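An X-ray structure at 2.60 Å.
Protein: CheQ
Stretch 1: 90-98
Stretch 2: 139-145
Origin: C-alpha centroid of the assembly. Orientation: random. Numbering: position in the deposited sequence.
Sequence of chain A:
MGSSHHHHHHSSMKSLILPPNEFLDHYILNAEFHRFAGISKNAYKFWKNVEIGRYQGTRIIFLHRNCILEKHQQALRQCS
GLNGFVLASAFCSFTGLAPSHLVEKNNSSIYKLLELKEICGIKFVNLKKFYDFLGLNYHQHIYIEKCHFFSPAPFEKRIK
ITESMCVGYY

Stretch 1 90-98: AFCSFTGLA
Stretch 2 139-145: HQHIYIE

The C-terminal end of a helix packs crosswise against a strand, held by two hydrogen bonds to helix-end carbonyls and by a small apolar cluster, with 420 Å² buried over both sides. Helix 90-95, which begins earlier in the chain, and strand 142-145, which continues later, run at 89° with a signed crossing angle of -89°; their axes approach to 7.7 Å. The register is set where Thr-95 CA lies 4.2 Å from Tyr-143 CA. Phe-94 N hydrogen-bonds to Ala-90 O at 2.7 Å and Thr-95 N to Phe-91 O at 2.9 Å. The helix then ends: Thr-95 has phi/psi -91/-10, and Gly-96 leaves helical geometry at 73/4, a positive phi that favours glycine. Leu-97 (-67/142) and Ala-98 (-74/132) continue extended.

The carbonyl oxygens of Phe-94 and Thr-95 accept hydrogen bonds from the second stretch. Ile-144 N donates to Thr-95 O at 3.0 Å, nearly straight at 168°, while Tyr-143 CA makes a CA-H...O contact with the same Thr-95 O at 3.5 Å. His-141 NE2 donates to Phe-94 O at 3.1 Å and a more bent 142°. One water donates to both Gly-96 O and Ile-144 O, its oxygen 3.0 Å from each, bridging carbonyls that are themselves 4.3 Å apart, O to O.

Thr-95 (chi1 65°, p) turns its hydroxyl back into its own segment: OG1 donates to Phe-91 O at 2.8 Å and accepts from Leu-97 N at 3.1 Å, tying the turn to the helix. Thr-95 CB meets Ile-144 CD1 at 3.9 Å.

Ile-144 (phi/psi -122/132; chi1 m, chi2 t) points its CA-to-CB bond toward the helix segment. Ile-144 CD1 lies 3.9 Å from Phe-91 CZ, and Ile-144 CG2 4.1 Å from Leu-97 CD1; Phe-91 is t with chi2 -90°, Leu-97 t,p.

Phe-94 (t, chi2 56°) starts sideways, but its ring end comes nearer the strand segment. Phe-94 CE2 is 4.0 Å from Ile-142 CG1 (Ile-142 p,t; phi/psi -96/150), Ile-142 O lies over one ring face, and Gln-140 O sits at the ring edge, 3.7 Å from Phe-94 CZ. The His-141 ring (t, chi2 131°; phi/psi -88/110) pairs obliquely with that of Phe-94, centroids 4.1 Å apart and planes at 38°, with Phe-94 CE1 over the imidazole face, 3.4 Å from His-141 ND1. His-141 thus makes both a hydrogen bond and an aromatic contact with Phe-94. Tyr-143 (p, chi2 -90°; phi/psi -126/155) sets off sideways, and the end of its side chain leads out of the contact.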

# COMPACT_ATOMS: atom_id res chain seq x y z
N ALA A 90 -2.32 -3.18 -4.34
CA ALA A 90 -1.07 -2.78 -4.99
C ALA A 90 0.09 -3.64 -4.50
O ALA A 90 0.95 -4.04 -5.30
CB ALA A 90 -0.77 -1.30 -4.72
N PHE A 91 0.13 -3.92 -3.20
CA PHE A 91 1.14 -4.82 -2.66
C PHE A 91 1.10 -6.17 -3.36
O PHE A 91 2.14 -6.72 -3.73
CB PHE A 91 0.96 -4.97 -1.15
CG PHE A 91 1.94 -5.89 -0.50
CD1 PHE A 91 1.67 -7.25 -0.37
CD2 PHE A 91 3.13 -5.41 0.03
CE1 PHE A 91 2.58 -8.11 0.25
CE2 PHE A 91 4.04 -6.26 0.65
CZ PHE A 91 3.76 -7.62 0.76
N CYS A 92 -0.11 -6.71 -3.58
CA CYS A 92 -0.22 -8.01 -4.25
C CYS A 92 0.13 -7.89 -5.72
O CYS A 92 0.74 -8.80 -6.30
CB CYS A 92 -1.64 -8.57 -4.08
SG CYS A 92 -2.09 -8.92 -2.35
N SER A 93 -0.25 -6.79 -6.36
CA SER A 93 0.19 -6.52 -7.72
C SER A 93 1.72 -6.46 -7.78
O SER A 93 2.36 -7.20 -8.54
CB SER A 93 -0.45 -5.21 -8.21
OG SER A 93 0.02 -4.81 -9.49
N PHE A 94 2.32 -5.60 -6.96
CA PHE A 94 3.76 -5.40 -6.95
C PHE A 94 4.51 -6.71 -6.72
O PHE A 94 5.44 -7.05 -7.47
CB PHE A 94 4.09 -4.37 -5.86
CG PHE A 94 5.53 -3.97 -5.79
CD1 PHE A 94 6.19 -3.47 -6.89
CD2 PHE A 94 6.20 -4.00 -4.58
CE1 PHE A 94 7.51 -3.06 -6.79
CE2 PHE A 94 7.52 -3.60 -4.48
CZ PHE A 94 8.18 -3.13 -5.60
N THR A 95 4.12 -7.48 -5.70
CA THR A 95 4.91 -8.63 -5.28
C THR A 95 4.50 -9.91 -5.98
O THR A 95 5.19 -10.92 -5.82
CB THR A 95 4.78 -8.88 -3.77
OG1 THR A 95 3.42 -9.24 -3.47
CG2 THR A 95 5.18 -7.66 -2.97
N GLY A 96 3.39 -9.91 -6.71
CA GLY A 96 2.88 -11.17 -7.21
C GLY A 96 2.26 -12.07 -6.17
O GLY A 96 1.89 -13.20 -6.50
N LEU A 97 2.14 -11.63 -4.93
CA LEU A 97 1.48 -12.45 -3.92
C LEU A 97 -0.00 -12.56 -4.24
O LEU A 97 -0.62 -11.60 -4.70
CB LEU A 97 1.68 -11.81 -2.54
CG LEU A 97 1.06 -12.49 -1.32
CD1 LEU A 97 1.88 -13.71 -0.96
CD2 LEU A 97 1.01 -11.51 -0.16
N ALA A 98 -0.58 -13.74 -4.00
CA ALA A 98 -2.00 -13.95 -4.27
C ALA A 98 -2.85 -13.24 -3.22
O ALA A 98 -2.58 -13.39 -2.02
CB ALA A 98 -2.33 -15.43 -4.28
N HIS A 139 13.83 0.98 -2.78
CA HIS A 139 13.64 1.14 -4.21
C HIS A 139 13.72 -0.17 -4.97
O HIS A 139 13.57 -0.18 -6.20
CB HIS A 139 14.65 2.16 -4.76
CG HIS A 139 14.44 3.54 -4.20
ND1 HIS A 139 13.23 3.95 -3.67
CD2 HIS A 139 15.29 4.59 -4.07
CE1 HIS A 139 13.34 5.19 -3.24
NE2 HIS A 139 14.58 5.61 -3.47
N GLN A 140 13.93 -1.28 -4.28
CA GLN A 140 14.04 -2.57 -4.94
C GLN A 140 12.66 -3.12 -5.27
O GLN A 140 11.70 -2.95 -4.50
CB GLN A 140 14.80 -3.55 -4.05
CG GLN A 140 16.26 -3.68 -4.44
CD GLN A 140 17.09 -4.16 -3.30
OE1 GLN A 140 17.11 -3.52 -2.24
NE2 GLN A 140 17.78 -5.29 -3.48
N HIS A 141 12.56 -3.77 -6.42
CA HIS A 141 11.35 -4.48 -6.78
C HIS A 141 11.48 -5.89 -6.23
O HIS A 141 12.29 -6.68 -6.72
CB HIS A 141 11.14 -4.48 -8.30
CG HIS A 141 9.74 -4.83 -8.70
ND1 HIS A 141 9.01 -4.09 -9.61
CD2 HIS A 141 8.93 -5.85 -8.32
CE1 HIS A 141 7.82 -4.63 -9.77
NE2 HIS A 141 7.74 -5.70 -8.99
N ILE A 142 10.69 -6.21 -5.22
CA ILE A 142 10.68 -7.54 -4.61
C ILE A 142 9.55 -8.34 -5.23
O ILE A 142 8.52 -7.79 -5.65
CB ILE A 142 10.53 -7.46 -3.08
CG1 ILE A 142 9.22 -6.78 -2.70
CG2 ILE A 142 11.68 -6.65 -2.48
CD1 ILE A 142 8.98 -6.66 -1.21
N TYR A 143 9.73 -9.65 -5.31
CA TYR A 143 8.64 -10.58 -5.57
C TYR A 143 8.61 -11.63 -4.47
O TYR A 143 9.63 -11.92 -3.83
CB TYR A 143 8.76 -11.28 -6.92
CG TYR A 143 9.97 -12.19 -7.11
CD1 TYR A 143 11.17 -11.69 -7.61
CD2 TYR A 143 9.90 -13.55 -6.82
CE1 TYR A 143 12.26 -12.51 -7.82
CE2 TYR A 143 11.00 -14.38 -7.02
CZ TYR A 143 12.17 -13.85 -7.52
OH TYR A 143 13.25 -14.66 -7.72
N ILE A 144 7.41 -12.19 -4.26
CA ILE A 144 7.16 -13.21 -3.25
C ILE A 144 6.62 -14.43 -3.98
O ILE A 144 5.69 -14.32 -4.77
CB ILE A 144 6.17 -12.75 -2.18
CG1 ILE A 144 6.65 -11.47 -1.50
CG2 ILE A 144 5.96 -13.84 -1.12
CD1 ILE A 144 5.61 -10.85 -0.56
N GLU A 145 7.18 -15.59 -3.68
CA GLU A 145 6.91 -16.74 -4.51
C GLU A 145 7.14 -17.98 -3.67
O GLU A 145 8.00 -17.99 -2.79
CB GLU A 145 7.83 -16.75 -5.73
CG GLU A 145 7.26 -17.23 -7.01
CD GLU A 145 8.30 -17.15 -8.11
OE1 GLU A 145 9.38 -17.76 -7.92
OE2 GLU A 145 8.05 -16.46 -9.14
O HOH W 1 3.18 -15.77 -5.50